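Side-chain contact in ADP-ribosylation factor-binding protein GGA2 (Saccharomyces cerevisiae, PDB 3MNM), which may help regulate membrane traffic through the trans-Golgi network and binds the small GTPases ARF1 and ARF2: residues 14-19 with 112-117. Numbering follows the deposited sequence.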
loop_
_atom_site.group_PDB
_atom_site.type_symbol
_atom_site.label_atom_id
_atom_site.label_comp_id
_atom_site.label_asym_id
_atom_site.label_seq_id
_atom_site.Cartn_x
_atom_site.Cartn_y
_atom_site.Cartn_z
ATOM N N ASN A 14 3.226 -4.456 5.764
ATOM C CA ASN A 14 3.187 -5.904 5.874
ATOM C C ASN A 14 4.333 -6.552 5.123
ATOM O O ASN A 14 4.806 -6.021 4.119
ATOM C CB ASN A 14 1.871 -6.458 5.332
ATOM C CG ASN A 14 1.568 -7.843 5.860
ATOM O OD1 ASN A 14 1.341 -8.014 7.052
ATOM N ND2 ASN A 14 1.564 -8.843 4.973
ATOM N N GLN A 15 4.773 -7.702 5.616
ATOM C CA GLN A 15 5.703 -8.539 4.873
ATOM C C GLN A 15 5.230 -9.976 4.943
ATOM O O GLN A 15 5.066 -10.535 6.026
ATOM C CB GLN A 15 7.122 -8.391 5.409
ATOM C CG GLN A 15 8.106 -9.372 4.808
ATOM C CD GLN A 15 9.541 -8.970 5.057
ATOM O OE1 GLN A 15 9.839 -7.792 5.287
ATOM N NE2 GLN A 15 10.446 -9.948 5.009
ATOM N N SER A 16 4.985 -10.570 3.780
ATOM C CA SER A 16 4.553 -11.942 3.705
ATOM C C SER A 16 5.690 -12.743 3.071
ATOM O O SER A 16 6.763 -12.191 2.829
ATOM C CB SER A 16 3.276 -12.048 2.865
ATOM O OG SER A 16 3.579 -11.907 1.480
ATOM N N PRO A 17 5.467 -14.037 2.817
ATOM C CA PRO A 17 6.513 -14.821 2.145
ATOM C C PRO A 17 6.823 -14.268 0.755
ATOM O O PRO A 17 7.936 -14.447 0.261
ATOM C CB PRO A 17 5.885 -16.210 2.018
ATOM C CG PRO A 17 4.854 -16.267 3.133
ATOM C CD PRO A 17 4.323 -14.867 3.232
ATOM N N ASN A 18 5.854 -13.600 0.133
ATOM C CA ASN A 18 6.027 -13.156 -1.260
ATOM C C ASN A 18 6.123 -11.649 -1.457
ATOM O O ASN A 18 6.636 -11.199 -2.479
ATOM C CB ASN A 18 4.864 -13.633 -2.123
ATOM C CG ASN A 18 4.631 -15.115 -2.026
ATOM O OD1 ASN A 18 5.558 -15.908 -2.163
ATOM N ND2 ASN A 18 3.373 -15.503 -1.813
ATOM N N LEU A 19 5.598 -10.866 -0.513
ATOM C CA LEU A 19 5.302 -9.468 -0.797
ATOM C C LEU A 19 5.542 -8.566 0.399
ATOM O O LEU A 19 5.063 -8.837 1.508
ATOM C CB LEU A 19 3.838 -9.313 -1.256
ATOM C CG LEU A 19 3.379 -7.900 -1.648
ATOM C CD1 LEU A 19 4.074 -7.439 -2.942
ATOM C CD2 LEU A 19 1.856 -7.812 -1.810
ATOM N N ALA A 112 -2.857 -15.557 -4.400
ATOM C CA ALA A 112 -2.545 -15.172 -3.027
ATOM C C ALA A 112 -3.381 -13.978 -2.613
ATOM O O ALA A 112 -3.860 -13.207 -3.441
ATOM C CB ALA A 112 -1.066 -14.856 -2.876
ATOM N N GLU A 113 -3.573 -13.838 -1.309
ATOM C CA GLU A 113 -4.342 -12.729 -0.783
ATOM C C GLU A 113 -3.786 -12.412 0.606
ATOM O O GLU A 113 -3.441 -13.314 1.368
ATOM C CB GLU A 113 -5.815 -13.116 -0.677
ATOM C CG GLU A 113 -6.730 -12.008 -0.194
ATOM C CD GLU A 113 -8.138 -12.512 0.015
ATOM O OE1 GLU A 113 -8.424 -13.024 1.121
ATOM O OE2 GLU A 113 -8.945 -12.427 -0.930
ATOM N N GLU A 114 -3.636 -11.129 0.899
ATOM C CA GLU A 114 -3.258 -10.692 2.240
ATOM C C GLU A 114 -4.145 -9.515 2.600
ATOM O O GLU A 114 -4.502 -8.723 1.741
ATOM C CB GLU A 114 -1.783 -10.293 2.276
ATOM C CG GLU A 114 -0.852 -11.462 1.974
ATOM C CD GLU A 114 0.353 -11.073 1.130
ATOM O OE1 GLU A 114 0.581 -9.875 0.913
ATOM O OE2 GLU A 114 1.070 -11.984 0.692
ATOM N N THR A 115 -4.535 -9.418 3.872
ATOM C CA THR A 115 -5.374 -8.312 4.305
ATOM C C THR A 115 -5.023 -7.945 5.742
ATOM O O THR A 115 -4.513 -8.787 6.493
ATOM C CB THR A 115 -6.877 -8.697 4.303
ATOM O OG1 THR A 115 -7.158 -9.499 5.461
ATOM C CG2 THR A 115 -7.264 -9.472 3.067
ATOM N N ALA A 116 -5.252 -6.685 6.105
ATOM C CA ALA A 116 -5.126 -6.240 7.507
ATOM C C ALA A 116 -5.756 -4.880 7.740
ATOM O O ALA A 116 -6.195 -4.205 6.809
ATOM C CB ALA A 116 -3.677 -6.166 7.931
ATOM N N VAL A 117 -5.760 -4.490 9.017
ATOM C CA VAL A 117 -6.034 -3.127 9.463
ATOM C C VAL A 117 -4.730 -2.437 9.901
ATOM O O VAL A 117 -3.980 -2.974 10.727
ATOM C CB VAL A 117 -6.995 -3.157 10.651
ATOM C CG1 VAL A 117 -8.421 -3.415 10.168
ATOM C CG2 VAL A 117 -6.551 -4.242 11.644
HETATM O O HOH W 1 2.449 -8.244 2.307
HETATM O O HOH W 2 -1.734 -9.427 7.007
#
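Glu114 reaches from strand 110-117 to Ser16, in the hairpin turn joining strands 10-15 and 19-27, and so bridges the two sheets of the Ig-like beta sandwich of the GAE domain. The contact illustrates how a turn can be tied to a facing sheet largely through one acidic side chain, with water filling in. The direct link is a hydrogen bond from Ser16 OG to Glu114 OE2, 2.6 Å long, with the hydroxyl lying above the carboxylate plane, 52° out of it. Tyr105 OH, from the neighbouring strand 100-107, also hydrogen-bonds Glu114 OE2, so two hydroxyls hold this oxygen.

Ser16 OG has a second task, accepting the backbone N-H of Asn18, with Asn18 N at 3.1 Å from Ser16 OG, the pattern of an ST turn. Leu19 N lies 3.0 Å from Ser16 OG and donates to it as well, which adds an ST motif. With chi1 at 75° the hydroxyl sits between its own N and carbonyl carbon, near both amides as well as the carboxylate. Replacing this serine with an alanine removes the hydroxyl, and would probably leave Glu114 without its direct bond to the turn and both amides without their side-chain acceptor.

Van der Waals contact adds little: the Leu19 CD2 methyl lies 3.6 Å from Glu114 OE1. Leu19, a buried residue, also packs on Met72.

Water carries the remaining links. One molecule connects Asn14 OD1, weakly, with the carbonyl O of Thr115. The other joins three groups: it accepts from Asn14 ND2 and donates to Leu19 O and, at 2.8 Å, to Glu114 OE1.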